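Local coordinates for hypothetical protein, conserved (Leishmania major, PDB 2B4W), which is of unknown function but belongs to a family of the beta-fructosidase clan, consistent with a role in recognising or processing carbohydrate, at residues D26-S38 / D278-R290. Numbering follows the deposited sequence.
Sequences DGYDVYNCSVPFS and DLYSGVGDSHEGR
The carboxylate of E288 is held at both oxygens: OE1 accepts the backbone N-H of C33 (N to OE1 3.0 Å, nearly straight at 164°), the donor arriving from above the carboxylate plane, while OE2 is hydrogen-bonded to S267 OG on strand 264-271. With its CG anti to the backbone N (chi1 -169°) and its chain bent at chi2, E288 lays its CG alongside C33 SG at 3.4 Å. The same S267 hydroxyl also bonds to C33 O.

Farther along, P36 sets its CG over the centre of the Y280 ring, with CD toward the CD1 side; CG lies 3.5 Å from the centroid and 4° off the normal, a textbook CH-pi contact. R290 CG lies over the opposite face, toward the rim.

At the other end, where S286 and H287 form a classic beta bulge opposite V283, the carbonyl O of D285 stands 3.2 Å above the centre of the Y31 ring, whose OH bonds to E50. D29, salt-bridged to R52, reaches S286 O through one water and D285 O through another, and a third water joins N32 OD1 to D285 OD1 and its backbone N. The strand groups 29-31/42-50 and 277-283/287-293, consistent with adjacent blades of a five-bladed beta-propeller as in the beta-fructosidase clan, thus meet partly through water and a ring face, while E288 and the C33 backbone are joined twice, directly and through S267.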
ATOM      1  N   ASP A  26     -22.115   6.581   2.073  1.00 23.55           N
ATOM      2  CA  ASP A  26     -22.577   7.091   3.362  1.00 27.75           C
ATOM      3  C   ASP A  26     -22.808   5.982   4.374  1.00 26.12           C
ATOM      4  O   ASP A  26     -23.358   4.923   4.071  1.00 27.12           O
ATOM      5  CB  ASP A  26     -23.857   7.897   3.114  1.00 36.58           C
ATOM      6  CG  ASP A  26     -23.588   9.176   2.341  1.00 42.84           C
ATOM      7  OD1 ASP A  26     -22.417   9.601   2.219  1.00 38.02           O
ATOM      8  OD2 ASP A  26     -24.574   9.761   1.848  1.00 42.31           O
ATOM      9  N   GLY A  27     -22.380   6.130   5.626  1.00 23.51           N
ATOM     10  CA  GLY A  27     -22.652   5.065   6.584  1.00 28.34           C
ATOM     11  C   GLY A  27     -21.449   4.173   6.805  1.00 35.67           C
ATOM     12  O   GLY A  27     -21.367   3.504   7.841  1.00 25.68           O
ATOM     13  N   TYR A  28     -20.549   4.203   5.815  1.00 25.53           N
ATOM     14  CA  TYR A  28     -19.333   3.405   5.857  1.00 17.06           C
ATOM     15  C   TYR A  28     -18.065   4.208   6.111  1.00 19.73           C
ATOM     16  O   TYR A  28     -17.952   5.389   5.807  1.00 30.65           O
ATOM     17  CB  TYR A  28     -19.137   2.648   4.548  1.00 24.99           C
ATOM     18  CG  TYR A  28     -20.104   1.528   4.307  1.00 29.16           C
ATOM     19  CD1 TYR A  28     -21.355   1.814   3.760  1.00 31.89           C
ATOM     20  CD2 TYR A  28     -19.777   0.218   4.609  1.00 26.33           C
ATOM     21  CE1 TYR A  28     -22.241   0.779   3.535  1.00 30.39           C
ATOM     22  CE2 TYR A  28     -20.673  -0.822   4.381  1.00 22.42           C
ATOM     23  CZ  TYR A  28     -21.901  -0.520   3.849  1.00 25.50           C
ATOM     24  OH  TYR A  28     -22.808  -1.535   3.606  1.00 37.92           O
ATOM     25  N   ASP A  29     -17.084   3.506   6.673  1.00 30.19           N
ATOM     26  CA  ASP A  29     -15.711   3.981   6.711  1.00 24.04           C
ATOM     27  C   ASP A  29     -15.057   3.549   5.391  1.00 23.10           C
ATOM     28  O   ASP A  29     -15.458   2.545   4.793  1.00 21.61           O
ATOM     29  CB  ASP A  29     -14.911   3.404   7.862  1.00 24.56           C
ATOM     30  CG  ASP A  29     -15.152   4.058   9.200  1.00 30.54           C
ATOM     31  OD1 ASP A  29     -15.684   5.181   9.211  1.00 28.32           O
ATOM     32  OD2 ASP A  29     -14.813   3.446  10.232  1.00 32.47           O
ATOM     33  N   VAL A  30     -14.071   4.304   4.971  1.00 25.42           N
ATOM     34  CA  VAL A  30     -13.244   4.001   3.812  1.00 20.58           C
ATOM     35  C   VAL A  30     -11.793   4.190   4.236  1.00 16.36           C
ATOM     36  O   VAL A  30     -11.484   5.270   4.734  1.00 22.70           O
ATOM     37  CB  VAL A  30     -13.532   4.903   2.608  1.00 18.93           C
ATOM     38  CG1 VAL A  30     -12.585   4.496   1.476  1.00 19.34           C
ATOM     39  CG2 VAL A  30     -14.984   4.809   2.178  1.00 32.24           C
ATOM     40  N   TYR A  31     -10.956   3.184   4.082  1.00 17.47           N
ATOM     41  CA  TYR A  31      -9.602   3.255   4.623  1.00 19.67           C
ATOM     42  C   TYR A  31      -8.737   2.236   3.881  1.00 15.81           C
ATOM     43  O   TYR A  31      -9.279   1.645   2.962  1.00 16.56           O
ATOM     44  CB  TYR A  31      -9.593   3.043   6.120  1.00 18.41           C
ATOM     45  CG  TYR A  31     -10.052   1.730   6.674  1.00 19.64           C
ATOM     46  CD1 TYR A  31     -11.399   1.389   6.788  1.00 20.63           C
ATOM     47  CD2 TYR A  31      -9.115   0.814   7.109  1.00 22.45           C
ATOM     48  CE1 TYR A  31     -11.742   0.160   7.316  1.00 30.86           C
ATOM     49  CE2 TYR A  31      -9.447  -0.410   7.634  1.00 22.94           C
ATOM     50  CZ  TYR A  31     -10.787  -0.731   7.734  1.00 30.73           C
ATOM     51  OH  TYR A  31     -11.122  -1.961   8.258  1.00 24.23           O
ATOM     52  N   ASN A  32      -7.493   2.140   4.294  1.00 19.99           N
ATOM     53  CA  ASN A  32      -6.442   1.347   3.691  1.00 27.73           C
ATOM     54  C   ASN A  32      -6.637   1.215   2.179  1.00 30.32           C
ATOM     55  O   ASN A  32      -6.824   0.144   1.611  1.00 24.42           O
ATOM     56  CB  ASN A  32      -6.385  -0.017   4.365  1.00 19.94           C
ATOM     57  CG  ASN A  32      -5.997   0.093   5.828  1.00 24.60           C
ATOM     58  OD1 ASN A  32      -5.659   1.158   6.343  1.00 20.16           O
ATOM     59  ND2 ASN A  32      -6.036  -1.046   6.506  1.00 23.84           N
ATOM     60  N   CYS A  33      -6.588   2.367   1.526  1.00 13.39           N
ATOM     61  CA  CYS A  33      -6.825   2.437   0.081  1.00 10.49           C
ATOM     62  C   CYS A  33      -5.638   1.888  -0.687  1.00 15.82           C
ATOM     63  O   CYS A  33      -4.554   1.689  -0.129  1.00 17.71           O
ATOM     64  CB  CYS A  33      -7.078   3.892  -0.285  1.00 20.68           C
ATOM     65  SG  CYS A  33      -8.658   4.532   0.360  1.00 23.31           S
ATOM     66  N   SER A  34      -5.834   1.676  -1.991  1.00 14.48           N
ATOM     67  CA  SER A  34      -4.677   1.489  -2.855  1.00  9.37           C
ATOM     68  C   SER A  34      -3.938   2.813  -3.010  1.00 12.47           C
ATOM     69  O   SER A  34      -4.431   3.876  -2.604  1.00 17.76           O
ATOM     70  CB  SER A  34      -5.053   1.005  -4.248  1.00 13.11           C
ATOM     71  OG  SER A  34      -5.911   1.899  -4.892  1.00 13.83           O
ATOM     72  N   VAL A  35      -2.772   2.784  -3.651  1.00 20.01           N
ATOM     73  CA  VAL A  35      -2.225   4.107  -4.032  1.00 14.31           C
ATOM     74  C   VAL A  35      -3.132   4.705  -5.070  1.00 16.27           C
ATOM     75  O   VAL A  35      -3.760   3.976  -5.861  1.00 19.88           O
ATOM     76  CB  VAL A  35      -0.791   3.964  -4.565  1.00 18.60           C
ATOM     77  CG1 VAL A  35      -0.812   3.145  -5.836  1.00 23.30           C
ATOM     78  CG2 VAL A  35      -0.199   5.328  -4.824  1.00 24.87           C
ATOM     79  N   PRO A  36      -3.333   6.008  -5.182  1.00 17.55           N
ATOM     80  CA  PRO A  36      -4.088   6.476  -6.349  1.00 15.98           C
ATOM     81  C   PRO A  36      -3.440   6.106  -7.675  1.00 18.23           C
ATOM     82  O   PRO A  36      -2.256   5.787  -7.753  1.00 22.47           O
ATOM     83  CB  PRO A  36      -4.065   8.008  -6.167  1.00 18.87           C
ATOM     84  CG  PRO A  36      -4.013   8.129  -4.669  1.00 15.67           C
ATOM     85  CD  PRO A  36      -2.956   7.113  -4.292  1.00 20.71           C
ATOM     86  N   PHE A  37      -4.226   6.173  -8.758  1.00 17.20           N
ATOM     87  CA  PHE A  37      -3.720   5.815 -10.086  1.00 14.01           C
ATOM     88  C   PHE A  37      -4.524   6.645 -11.080  1.00 24.90           C
ATOM     89  O   PHE A  37      -5.431   7.341 -10.616  1.00 20.18           O
ATOM     90  CB  PHE A  37      -3.850   4.333 -10.428  1.00 16.85           C
ATOM     91  CG  PHE A  37      -5.279   3.797 -10.421  1.00 18.79           C
ATOM     92  CD1 PHE A  37      -5.924   3.442  -9.243  1.00 16.19           C
ATOM     93  CD2 PHE A  37      -5.972   3.649 -11.602  1.00 20.76           C
ATOM     94  CE1 PHE A  37      -7.223   2.952  -9.270  1.00 13.68           C
ATOM     95  CE2 PHE A  37      -7.257   3.158 -11.655  1.00 21.87           C
ATOM     96  CZ  PHE A  37      -7.891   2.798 -10.473  1.00 19.23           C
ATOM     97  N   SER A  38      -4.224   6.577 -12.365  1.00 22.21           N
ATOM     98  CA  SER A  38      -5.055   7.308 -13.334  1.00 23.29           C
ATOM     99  C   SER A  38      -5.560   6.378 -14.424  1.00 22.25           C
ATOM    100  O   SER A  38      -4.882   5.425 -14.811  1.00 22.50           O
ATOM    101  CB  SER A  38      -4.248   8.472 -13.934  1.00 29.08           C
ATOM    102  OG  SER A  38      -4.119   8.296 -15.329  1.00 45.20           O
ATOM    103  N   ASP A 278       3.106  13.158  -2.440  1.00 22.58           N
ATOM    104  CA  ASP A 278       1.930  12.963  -1.603  1.00 17.38           C
ATOM    105  C   ASP A 278       1.901  11.497  -1.148  1.00 18.58           C
ATOM    106  O   ASP A 278       1.854  10.571  -1.954  1.00 19.59           O
ATOM    107  CB  ASP A 278       0.618  13.286  -2.299  1.00 12.21           C
ATOM    108  CG  ASP A 278       0.396  14.743  -2.612  1.00 18.93           C
ATOM    109  OD1 ASP A 278       0.691  15.586  -1.733  1.00 20.98           O
ATOM    110  OD2 ASP A 278      -0.107  15.026  -3.726  1.00 21.15           O
ATOM    111  N   LEU A 279       1.927  11.330   0.158  1.00 21.28           N
ATOM    112  CA  LEU A 279       1.697  10.087   0.849  1.00 19.30           C
ATOM    113  C   LEU A 279       0.226   9.922   1.234  1.00 19.00           C
ATOM    114  O   LEU A 279      -0.328  10.731   1.979  1.00 24.11           O
ATOM    115  CB  LEU A 279       2.565  10.073   2.106  1.00 19.32           C
ATOM    116  CG  LEU A 279       2.490   8.827   2.980  1.00 18.28           C
ATOM    117  CD1 LEU A 279       2.875   7.591   2.174  1.00 18.49           C
ATOM    118  CD2 LEU A 279       3.410   8.996   4.179  1.00 20.33           C
ATOM    119  N   TYR A 280      -0.369   8.866   0.725  1.00 16.33           N
ATOM    120  CA  TYR A 280      -1.702   8.369   1.026  1.00 14.37           C
ATOM    121  C   TYR A 280      -1.595   7.214   2.006  1.00 18.90           C
ATOM    122  O   TYR A 280      -0.754   6.314   1.885  1.00 17.75           O
ATOM    123  CB  TYR A 280      -2.399   7.943  -0.262  1.00 15.88           C
ATOM    124  CG  TYR A 280      -2.690   9.098  -1.197  1.00 22.90           C
ATOM    125  CD1 TYR A 280      -1.738   9.664  -2.028  1.00 15.62           C
ATOM    126  CD2 TYR A 280      -3.973   9.626  -1.223  1.00 18.83           C
ATOM    127  CE1 TYR A 280      -2.051  10.726  -2.869  1.00 16.56           C
ATOM    128  CE2 TYR A 280      -4.288  10.672  -2.050  1.00 26.52           C
ATOM    129  CZ  TYR A 280      -3.330  11.224  -2.877  1.00 21.53           C
ATOM    130  OH  TYR A 280      -3.714  12.273  -3.675  1.00 20.35           O
ATOM    131  N   SER A 281      -2.467   7.275   3.020  1.00 16.63           N
ATOM    132  CA  SER A 281      -2.423   6.273   4.063  1.00 19.51           C
ATOM    133  C   SER A 281      -3.799   6.002   4.660  1.00 25.92           C
ATOM    134  O   SER A 281      -4.613   6.919   4.732  1.00 23.91           O
ATOM    135  CB  SER A 281      -1.525   6.735   5.212  1.00 18.05           C
ATOM    136  OG  SER A 281      -1.175   5.661   6.077  1.00 25.33           O
ATOM    137  N   GLY A 282      -3.977   4.746   5.073  1.00 24.28           N
ATOM    138  CA  GLY A 282      -5.108   4.452   5.952  1.00 25.79           C
ATOM    139  C   GLY A 282      -4.770   5.084   7.305  1.00 19.91           C
ATOM    140  O   GLY A 282      -3.606   5.086   7.696  1.00 30.31           O
ATOM    141  N   VAL A 283      -5.783   5.608   7.969  1.00 24.77           N
ATOM    142  CA  VAL A 283      -5.654   6.298   9.242  1.00 25.22           C
ATOM    143  C   VAL A 283      -6.572   5.679  10.298  1.00 23.42           C
ATOM    144  O   VAL A 283      -7.790   5.654  10.105  1.00 22.55           O
ATOM    145  CB  VAL A 283      -5.983   7.788   9.036  1.00 24.72           C
ATOM    146  CG1 VAL A 283      -5.979   8.507  10.373  1.00 45.73           C
ATOM    147  CG2 VAL A 283      -5.005   8.430   8.055  1.00 21.06           C
ATOM    148  N   GLY A 284      -6.030   5.168  11.401  1.00 24.80           N
ATOM    149  CA  GLY A 284      -6.849   4.609  12.477  1.00 21.59           C
ATOM    150  C   GLY A 284      -7.784   3.491  12.098  1.00 33.06           C
ATOM    151  O   GLY A 284      -8.712   3.193  12.866  1.00 26.46           O
ATOM    152  N   ASP A 285      -7.595   2.847  10.953  1.00 27.70           N
ATOM    153  CA  ASP A 285      -8.458   1.837  10.372  1.00 24.95           C
ATOM    154  C   ASP A 285      -9.875   2.380  10.183  1.00 21.14           C
ATOM    155  O   ASP A 285     -10.849   1.623  10.171  1.00 23.80           O
ATOM    156  CB  ASP A 285      -8.519   0.530  11.168  1.00 34.67           C
ATOM    157  CG  ASP A 285      -7.441  -0.456  10.753  1.00 33.84           C
ATOM    158  OD1 ASP A 285      -6.438  -0.063  10.113  1.00 24.66           O
ATOM    159  OD2 ASP A 285      -7.563  -1.657  11.062  1.00 23.63           O
ATOM    160  N   SER A 286      -9.980   3.694  10.019  1.00 16.35           N
ATOM    161  CA  SER A 286     -11.276   4.325   9.779  1.00 16.72           C
ATOM    162  C   SER A 286     -11.341   5.388   8.698  1.00 28.75           C
ATOM    163  O   SER A 286     -12.439   5.660   8.168  1.00 18.34           O
ATOM    164  CB  SER A 286     -11.712   4.994  11.102  1.00 22.37           C
ATOM    165  OG  SER A 286     -10.851   6.058  11.464  1.00 24.18           O
ATOM    166  N   HIS A 287     -10.216   6.026   8.370  1.00 27.37           N
ATOM    167  CA  HIS A 287     -10.169   7.098   7.380  1.00 21.85           C
ATOM    168  C   HIS A 287      -8.986   6.881   6.428  1.00 16.76           C
ATOM    169  O   HIS A 287      -8.154   6.007   6.655  1.00 18.12           O
ATOM    170  CB  HIS A 287     -10.033   8.481   8.021  1.00 24.05           C
ATOM    171  CG  HIS A 287     -11.161   8.967   8.881  1.00 28.93           C
ATOM    172  ND1 HIS A 287     -11.479   8.357  10.082  1.00 32.36           N
ATOM    173  CD2 HIS A 287     -12.040   9.986   8.775  1.00 33.18           C
ATOM    174  CE1 HIS A 287     -12.500   8.973  10.666  1.00 29.94           C
ATOM    175  NE2 HIS A 287     -12.869   9.976   9.893  1.00 20.93           N
ATOM    176  N   GLU A 288      -8.926   7.685   5.377  1.00 21.13           N
ATOM    177  CA  GLU A 288      -7.796   7.727   4.448  1.00 20.74           C
ATOM    178  C   GLU A 288      -7.201   9.130   4.497  1.00 17.23           C
ATOM    179  O   GLU A 288      -7.939  10.097   4.356  1.00 18.85           O
ATOM    180  CB  GLU A 288      -8.230   7.321   3.041  1.00 19.95           C
ATOM    181  CG  GLU A 288      -7.161   7.068   2.005  1.00 21.37           C
ATOM    182  CD  GLU A 288      -6.195   5.936   2.232  1.00 27.24           C
ATOM    183  OE1 GLU A 288      -6.515   4.982   2.983  1.00 21.49           O
ATOM    184  OE2 GLU A 288      -5.075   5.961   1.634  1.00 17.51           O
ATOM    185  N   GLY A 289      -5.886   9.210   4.706  1.00 19.83           N
ATOM    186  CA  GLY A 289      -5.264  10.512   4.756  1.00 23.97           C
ATOM    187  C   GLY A 289      -4.243  10.710   3.647  1.00 29.92           C
ATOM    188  O   GLY A 289      -3.758   9.774   3.003  1.00 20.91           O
ATOM    189  N   ARG A 290      -3.911  11.978   3.426  1.00 22.23           N
ATOM    190  CA  ARG A 290      -2.825  12.404   2.564  1.00 20.24           C
ATOM    191  C   ARG A 290      -2.001  13.493   3.265  1.00 27.86           C
ATOM    192  O   ARG A 290      -2.570  14.493   3.718  1.00 21.27           O
ATOM    193  CB  ARG A 290      -3.360  12.928   1.230  1.00 16.47           C
ATOM    194  CG  ARG A 290      -2.304  13.614   0.377  1.00 20.83           C
ATOM    195  CD  ARG A 290      -2.857  14.256  -0.856  1.00 14.31           C
ATOM    196  NE  ARG A 290      -3.575  15.503  -0.680  1.00 21.64           N
ATOM    197  CZ  ARG A 290      -3.036  16.687  -0.405  1.00 21.30           C
ATOM    198  NH1 ARG A 290      -1.741  16.877  -0.243  1.00 22.34           N
ATOM    199  NH2 ARG A 290      -3.805  17.768  -0.267  1.00 24.83           N
TER
HETATM  200  O   HOH W   1     -13.737   0.987  10.138  1.00 26.79           O
HETATM  201  O   HOH W   2     -14.489   7.303   7.707  1.00 34.21           O
HETATM  202  O   HOH W   3     -10.129  -3.046  10.173  1.00 35.83           O
HETATM  203  O   HOH W   4      -5.379   2.448   8.907  1.00 25.71           O
HETATM  204  O   HOH W   5      -4.299  -1.914   9.230  1.00 29.29           O